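Local coordinates for protein fumarate reductase iron-sulfur subunit (Mycolicibacterium smegmatis, PDB 7D6V) that probably relays electrons through its 2Fe-2S, 4Fe-4S and 3Fe-4S clusters, from the flavoprotein subunit toward the quinone, in a mycobacterial succinate dehydrogenase, at residues B[58-64]-B[146-150]; B[91-95]-B[153-159]. All coordinates share one frame. Residues are numbered along the deposited sequence.

How the contacts relate
From the N terminus, the chain first forms the 2Fe-2S domain, which supplies 58-64 and then 91-95; after helices 107-112 and 133-142 come 146-150 and 153-159, both of the dicluster domain. Contact 1 closes a loop with 81 residues between its segments, contact 2 one with 57. Because the segments alternate along the chain, the two closures cross, and both join the same pair of domains. Their centres lie 14 Å apart. Leu-92 bridges them, its CD2 lying 3.7 Å from Ala-64 O and 4.0 Å from Leu-150 CD2. Contact 1 lies between FES and SF4, whereas contact 2 runs on toward F3S.

Contact 1. Residues B[58-64]-B[146-150]; sequences KCGSCSA and IECFL. With SF4 (iron/sulfur cluster), chain F; FES (Fe2/s2 (inorganic) cluster), chain E.
The cluster-binding loop 58-64, which enters a short strand at Ser-63, and the irregular segment 146-150 run in the same direction. Nearest CA atoms are Cys-59 and Ile-146 (5.2 Å), then Gly-60 and Cys-148 (3.6 Å). At phi/psi 98/8 Gly-60 turns its bare face to the partner; a CB there would strike Cys-148 CA and Glu-147 O. Opposite it, Glu-147 centres an inverse gamma turn with a very short bond from Cys-148 N to Ile-146 O (2.5 Å).

Cys-59 and Cys-62 point away from 146-150; Cys-59 SG binds FES FE1 (2.4 Å) and Cys-62 SG binds FE2 (2.5 Å), with Cys-54 and Cys-74 completing the site. Cys-148 (chi1 p) points sideways, its SG binding SF4 FE4 at 2.4 Å. This is the interface of a plant-type ferredoxin (beta-grasp) 2Fe-2S domain with a CxxCxxCxxxC dicluster domain. FES S2 and SF4 FE4 are 9.2 Å apart, consistent with direct electron transfer.

One hydrogen bond crosses: Ser-63 (chi1 m) donates from OG to Cys-148 O at 3.2 Å. Within 146-150, Leu-150 N donates to Cys-148 SG at 2.9 Å. Lys-44 of subunit A bonds to both Cys-59 O and Glu-147 O.

Ile-146 (chi1 p, chi2 t) packs on backbone atoms, CD1 3.6 Å from Gly-60 N and CG2 3.5 Å from Lys-58 O; Leu-150 CD2 rests 3.7 Å from Ser-63 CB.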
loop_
_atom_site.group_PDB
_atom_site.type_symbol
_atom_site.label_atom_id
_atom_site.label_comp_id
_atom_site.label_asym_id
_atom_site.label_seq_id
_atom_site.Cartn_x
_atom_site.Cartn_y
_atom_site.Cartn_z
ATOM N N LYS B 58 -3.087 2.988 0.995
ATOM C CA LYS B 58 -1.679 2.784 1.334
ATOM C C LYS B 58 -1.463 1.706 2.393
ATOM O O LYS B 58 -0.324 1.306 2.643
ATOM C CB LYS B 58 -1.043 4.093 1.813
ATOM C CG LYS B 58 -0.925 5.154 0.746
ATOM C CD LYS B 58 -0.230 6.383 1.281
ATOM C CE LYS B 58 -0.181 7.467 0.229
ATOM N NZ LYS B 58 0.689 7.071 -0.905
ATOM N N CYS B 59 -2.291 1.131 3.049
ATOM C CA CYS B 59 -2.231 -0.101 3.821
ATOM C C CYS B 59 -2.788 -1.514 3.770
ATOM O O CYS B 59 -2.051 -2.495 3.928
ATOM C CB CYS B 59 -1.865 0.123 5.296
ATOM S SG CYS B 59 -3.204 0.661 6.385
ATOM N N GLY B 60 -4.334 -1.522 3.500
ATOM C CA GLY B 60 -5.011 -2.797 3.562
ATOM C C GLY B 60 -5.742 -3.205 4.818
ATOM O O GLY B 60 -6.193 -4.347 4.932
ATOM N N SER B 61 -5.858 -2.287 5.775
ATOM C CA SER B 61 -6.528 -2.617 7.027
ATOM C C SER B 61 -8.043 -2.647 6.873
ATOM O O SER B 61 -8.708 -3.513 7.450
ATOM C CB SER B 61 -6.126 -1.620 8.111
ATOM O OG SER B 61 -4.721 -1.536 8.226
ATOM N N CYS B 62 -8.574 -1.654 6.164
ATOM C CA CYS B 62 -10.017 -1.477 5.998
ATOM C C CYS B 62 -10.715 -2.244 4.880
ATOM O O CYS B 62 -11.664 -1.736 4.281
ATOM C CB CYS B 62 -10.347 0.015 5.872
ATOM S SG CYS B 62 -10.069 0.704 4.224
ATOM N N SER B 63 -10.261 -3.457 4.594
ATOM C CA SER B 63 -10.922 -4.257 3.572
ATOM C C SER B 63 -12.286 -4.726 4.060
ATOM O O SER B 63 -12.412 -5.270 5.160
ATOM C CB SER B 63 -10.056 -5.456 3.200
ATOM O OG SER B 63 -8.785 -5.042 2.740
ATOM N N ALA B 64 -13.310 -4.520 3.238
ATOM C CA ALA B 64 -14.650 -5.010 3.530
ATOM C C ALA B 64 -15.348 -5.277 2.204
ATOM O O ALA B 64 -14.733 -5.208 1.139
ATOM C CB ALA B 64 -15.421 -4.012 4.402
ATOM N N ILE B 146 -0.169 -3.386 -1.423
ATOM C CA ILE B 146 -0.523 -3.215 -0.021
ATOM C C ILE B 146 -1.334 -4.440 0.376
ATOM O O ILE B 146 -2.336 -4.770 -0.264
ATOM C CB ILE B 146 -1.297 -1.905 0.216
ATOM C CG1 ILE B 146 -2.649 -1.899 -0.499
ATOM C CG2 ILE B 146 -0.483 -0.720 -0.263
ATOM C CD1 ILE B 146 -3.633 -0.916 0.063
ATOM N N GLU B 147 -0.882 -5.154 1.396
ATOM C CA GLU B 147 -1.464 -6.465 1.633
ATOM C C GLU B 147 -2.871 -6.325 2.197
ATOM O O GLU B 147 -3.108 -6.553 3.387
ATOM C CB GLU B 147 -0.564 -7.283 2.555
ATOM C CG GLU B 147 0.660 -7.820 1.846
ATOM C CD GLU B 147 1.574 -8.597 2.761
ATOM O OE1 GLU B 147 1.575 -8.321 3.977
ATOM O OE2 GLU B 147 2.292 -9.486 2.263
ATOM N N CYS B 148 -3.815 -5.985 1.325
ATOM C CA CYS B 148 -5.210 -5.842 1.719
ATOM C C CYS B 148 -5.900 -7.203 1.682
ATOM O O CYS B 148 -6.799 -7.478 2.478
ATOM C CB CYS B 148 -5.932 -4.857 0.798
ATOM S SG CYS B 148 -6.623 -5.603 -0.698
ATOM N N PHE B 149 -5.470 -8.051 0.752
ATOM C CA PHE B 149 -6.028 -9.392 0.602
ATOM C C PHE B 149 -7.428 -9.380 0.006
ATOM O O PHE B 149 -8.187 -10.338 0.175
ATOM C CB PHE B 149 -6.017 -10.143 1.936
ATOM C CG PHE B 149 -4.675 -10.155 2.607
ATOM C CD1 PHE B 149 -3.542 -10.528 1.908
ATOM C CD2 PHE B 149 -4.544 -9.778 3.930
ATOM C CE1 PHE B 149 -2.307 -10.536 2.517
ATOM C CE2 PHE B 149 -3.313 -9.784 4.544
ATOM C CZ PHE B 149 -2.192 -10.165 3.837
ATOM N N LEU B 150 -7.788 -8.311 -0.706
ATOM C CA LEU B 150 -9.066 -8.292 -1.408
ATOM C C LEU B 150 -9.069 -9.292 -2.556
ATOM O O LEU B 150 -10.097 -9.915 -2.845
ATOM C CB LEU B 150 -9.367 -6.883 -1.915
ATOM C CG LEU B 150 -9.772 -5.846 -0.866
ATOM C CD1 LEU B 150 -9.831 -4.461 -1.479
ATOM C CD2 LEU B 150 -11.095 -6.207 -0.228
HETATM FE FE1 SF4 F . -4.311 -8.442 -3.759
HETATM FE FE2 SF4 F . -3.792 -5.782 -5.090
HETATM FE FE3 SF4 F . -1.955 -6.759 -2.901
HETATM FE FE4 SF4 F . -4.765 -5.876 -2.233
HETATM S S1 SF4 F . -3.100 -4.987 -3.232
HETATM S S2 SF4 F . -3.620 -7.647 -1.902
HETATM S S3 SF4 F . -5.456 -6.670 -4.091
HETATM S S4 SF4 F . -2.646 -7.554 -4.758
HETATM FE FE1 FES E . -5.154 1.777 5.651
HETATM FE FE2 FES E . -7.917 1.969 4.220
HETATM S S1 FES E . -7.230 2.255 6.327
HETATM S S2 FES E . -5.963 1.009 3.714
#

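Contact 2. Residues B[91-95]-B[153-159]; sequences PLRTF and NVCHVVR. With F3S (Fe3-s4 cluster), chain G.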
loop_
_atom_site.group_PDB
_atom_site.type_symbol
_atom_site.label_atom_id
_atom_site.label_comp_id
_atom_site.label_asym_id
_atom_site.label_seq_id
_atom_site.Cartn_x
_atom_site.Cartn_y
_atom_site.Cartn_z
ATOM N N PRO B 91 -18.391 -7.868 6.494
ATOM C CA PRO B 91 -16.982 -8.272 6.466
ATOM C C PRO B 91 -16.676 -9.123 5.242
ATOM O O PRO B 91 -17.559 -9.527 4.484
ATOM C CB PRO B 91 -16.821 -9.074 7.757
ATOM C CG PRO B 91 -18.180 -9.590 8.034
ATOM C CD PRO B 91 -19.118 -8.513 7.599
ATOM N N LEU B 92 -15.386 -9.380 5.048
ATOM C CA LEU B 92 -14.952 -10.279 3.990
ATOM C C LEU B 92 -15.530 -11.670 4.216
ATOM O O LEU B 92 -15.501 -12.194 5.332
ATOM C CB LEU B 92 -13.428 -10.335 3.941
ATOM C CG LEU B 92 -12.689 -9.009 3.774
ATOM C CD1 LEU B 92 -11.196 -9.243 3.706
ATOM C CD2 LEU B 92 -13.165 -8.288 2.533
ATOM N N ARG B 93 -16.056 -12.270 3.151
ATOM C CA ARG B 93 -16.780 -13.527 3.249
ATOM C C ARG B 93 -15.922 -14.748 2.952
ATOM O O ARG B 93 -16.452 -15.859 2.918
ATOM C CB ARG B 93 -17.991 -13.512 2.313
ATOM C CG ARG B 93 -19.125 -12.630 2.790
ATOM C CD ARG B 93 -20.301 -12.681 1.839
ATOM N NE ARG B 93 -21.216 -13.770 2.160
ATOM C CZ ARG B 93 -22.267 -14.103 1.423
ATOM N NH1 ARG B 93 -22.540 -13.430 0.318
ATOM N NH2 ARG B 93 -23.048 -15.105 1.790
ATOM N N THR B 94 -14.622 -14.575 2.728
ATOM C CA THR B 94 -13.728 -15.699 2.476
ATOM C C THR B 94 -13.001 -16.173 3.724
ATOM O O THR B 94 -12.632 -17.348 3.810
ATOM C CB THR B 94 -12.702 -15.322 1.399
ATOM O OG1 THR B 94 -13.390 -14.823 0.249
ATOM C CG2 THR B 94 -11.872 -16.522 0.986
ATOM N N PHE B 95 -12.810 -15.302 4.701
ATOM C CA PHE B 95 -12.042 -15.609 5.891
ATOM C C PHE B 95 -12.953 -15.739 7.100
ATOM O O PHE B 95 -14.074 -15.218 7.105
ATOM C CB PHE B 95 -10.990 -14.519 6.127
ATOM C CG PHE B 95 -10.111 -14.273 4.938
ATOM C CD1 PHE B 95 -9.256 -15.257 4.480
ATOM C CD2 PHE B 95 -10.159 -13.070 4.259
ATOM C CE1 PHE B 95 -8.457 -15.041 3.380
ATOM C CE2 PHE B 95 -9.360 -12.848 3.159
ATOM C CZ PHE B 95 -8.509 -13.834 2.720
ATOM N N ASN B 153 -9.690 -12.525 -1.032
ATOM C CA ASN B 153 -11.096 -12.619 -0.661
ATOM C C ASN B 153 -11.977 -12.962 -1.856
ATOM O O ASN B 153 -12.895 -13.779 -1.742
ATOM C CB ASN B 153 -11.550 -11.306 -0.026
ATOM C CG ASN B 153 -13.002 -11.330 0.379
ATOM O OD1 ASN B 153 -13.393 -12.067 1.277
ATOM N ND2 ASN B 153 -13.811 -10.518 -0.282
ATOM N N VAL B 154 -11.719 -12.349 -3.010
ATOM C CA VAL B 154 -12.686 -12.447 -4.098
ATOM C C VAL B 154 -12.477 -13.708 -4.934
ATOM O O VAL B 154 -13.405 -14.161 -5.611
ATOM C CB VAL B 154 -12.628 -11.180 -4.969
ATOM C CG1 VAL B 154 -11.353 -11.150 -5.764
ATOM C CG2 VAL B 154 -13.846 -11.083 -5.879
ATOM N N CYS B 155 -11.255 -14.230 -4.947
ATOM C CA CYS B 155 -10.949 -15.424 -5.731
ATOM C C CYS B 155 -11.979 -16.508 -5.454
ATOM O O CYS B 155 -12.294 -16.782 -4.297
ATOM C CB CYS B 155 -9.544 -15.935 -5.406
ATOM S SG CYS B 155 -9.053 -17.408 -6.333
ATOM N N HIS B 156 -12.509 -17.131 -6.505
ATOM C CA HIS B 156 -13.507 -18.170 -6.282
ATOM C C HIS B 156 -12.896 -19.512 -5.914
ATOM O O HIS B 156 -13.614 -20.384 -5.419
ATOM C CB HIS B 156 -14.381 -18.339 -7.524
ATOM C CG HIS B 156 -13.658 -18.936 -8.691
ATOM N ND1 HIS B 156 -13.983 -20.170 -9.212
ATOM C CD2 HIS B 156 -12.621 -18.476 -9.428
ATOM C CE1 HIS B 156 -13.179 -20.440 -10.224
ATOM N NE2 HIS B 156 -12.345 -19.429 -10.375
ATOM N N VAL B 157 -11.597 -19.703 -6.154
ATOM C CA VAL B 157 -10.962 -20.976 -5.829
ATOM C C VAL B 157 -11.079 -21.261 -4.339
ATOM O O VAL B 157 -11.415 -22.377 -3.929
ATOM C CB VAL B 157 -9.494 -20.976 -6.293
ATOM C CG1 VAL B 157 -8.838 -22.305 -5.972
ATOM C CG2 VAL B 157 -9.408 -20.684 -7.773
ATOM N N VAL B 158 -10.817 -20.256 -3.508
ATOM C CA VAL B 158 -10.917 -20.407 -2.064
ATOM C C VAL B 158 -12.166 -19.754 -1.487
ATOM O O VAL B 158 -12.618 -20.173 -0.411
ATOM C CB VAL B 158 -9.658 -19.864 -1.359
ATOM C CG1 VAL B 158 -8.488 -20.798 -1.584
ATOM C CG2 VAL B 158 -9.330 -18.474 -1.864
ATOM N N ARG B 159 -12.737 -18.750 -2.156
ATOM C CA ARG B 159 -13.957 -18.126 -1.655
ATOM C C ARG B 159 -15.118 -19.107 -1.645
ATOM O O ARG B 159 -15.900 -19.140 -0.688
ATOM C CB ARG B 159 -14.303 -16.897 -2.494
ATOM C CG ARG B 159 -15.610 -16.224 -2.116
ATOM C CD ARG B 159 -15.851 -14.996 -2.967
ATOM N NE ARG B 159 -17.068 -14.288 -2.585
ATOM C CZ ARG B 159 -17.107 -13.295 -1.704
ATOM N NH1 ARG B 159 -15.996 -12.893 -1.109
ATOM N NH2 ARG B 159 -18.257 -12.706 -1.416
HETATM FE FE1 F3S G . -8.255 -15.465 -8.619
HETATM FE FE3 F3S G . -7.344 -13.955 -10.646
HETATM FE FE4 F3S G . -6.957 -16.612 -10.785
HETATM S S1 F3S G . -9.380 -13.917 -9.743
HETATM S S2 F3S G . -8.756 -17.441 -9.695
HETATM S S3 F3S G . -6.050 -15.194 -9.199
HETATM S S4 F3S G . -7.327 -15.229 -12.531
#
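Segment 91-95 is an irregular loop whose nearest CA pair with 153-159 is Thr-94 and Arg-159 (4.8 Å). The second segment finishes helix 150-154, breaks at Cys-155 and starts helix 156-159, so that Cys-155, the last cysteine of the CxxCxxCxxxC motif of the dicluster domain, lies at the N-cap of the second helix. The loop of the 2Fe-2S domain packs near the ends of both: Asn-153 of the first, Val-158 and Arg-159 of the second. Asn-153 and Thr-94 are clasped twice: Thr-94 N donates to Asn-153 OD1 (3.1 Å), and Thr-94 OG1 to Asn-153 O (2.3 Å, very short). The extended Arg-159 side chain brings NH1 to Asn-153 O at 3.3 Å. Glu-65 is shared, salt-bridged to Arg-159 NH1 and hydrogen-bonded to Asn-153 ND2 and Arg-93 N. Phe-95 packs CE2 4.2 Å from Asn-153 CB. Arg-93 reaches Glu-23 of the membrane anchor subunit. Within the F3S pocket, Cys-155 SG accepts a weak capping bond from Val-157 N and lies 3.1 Å from F3S FE1.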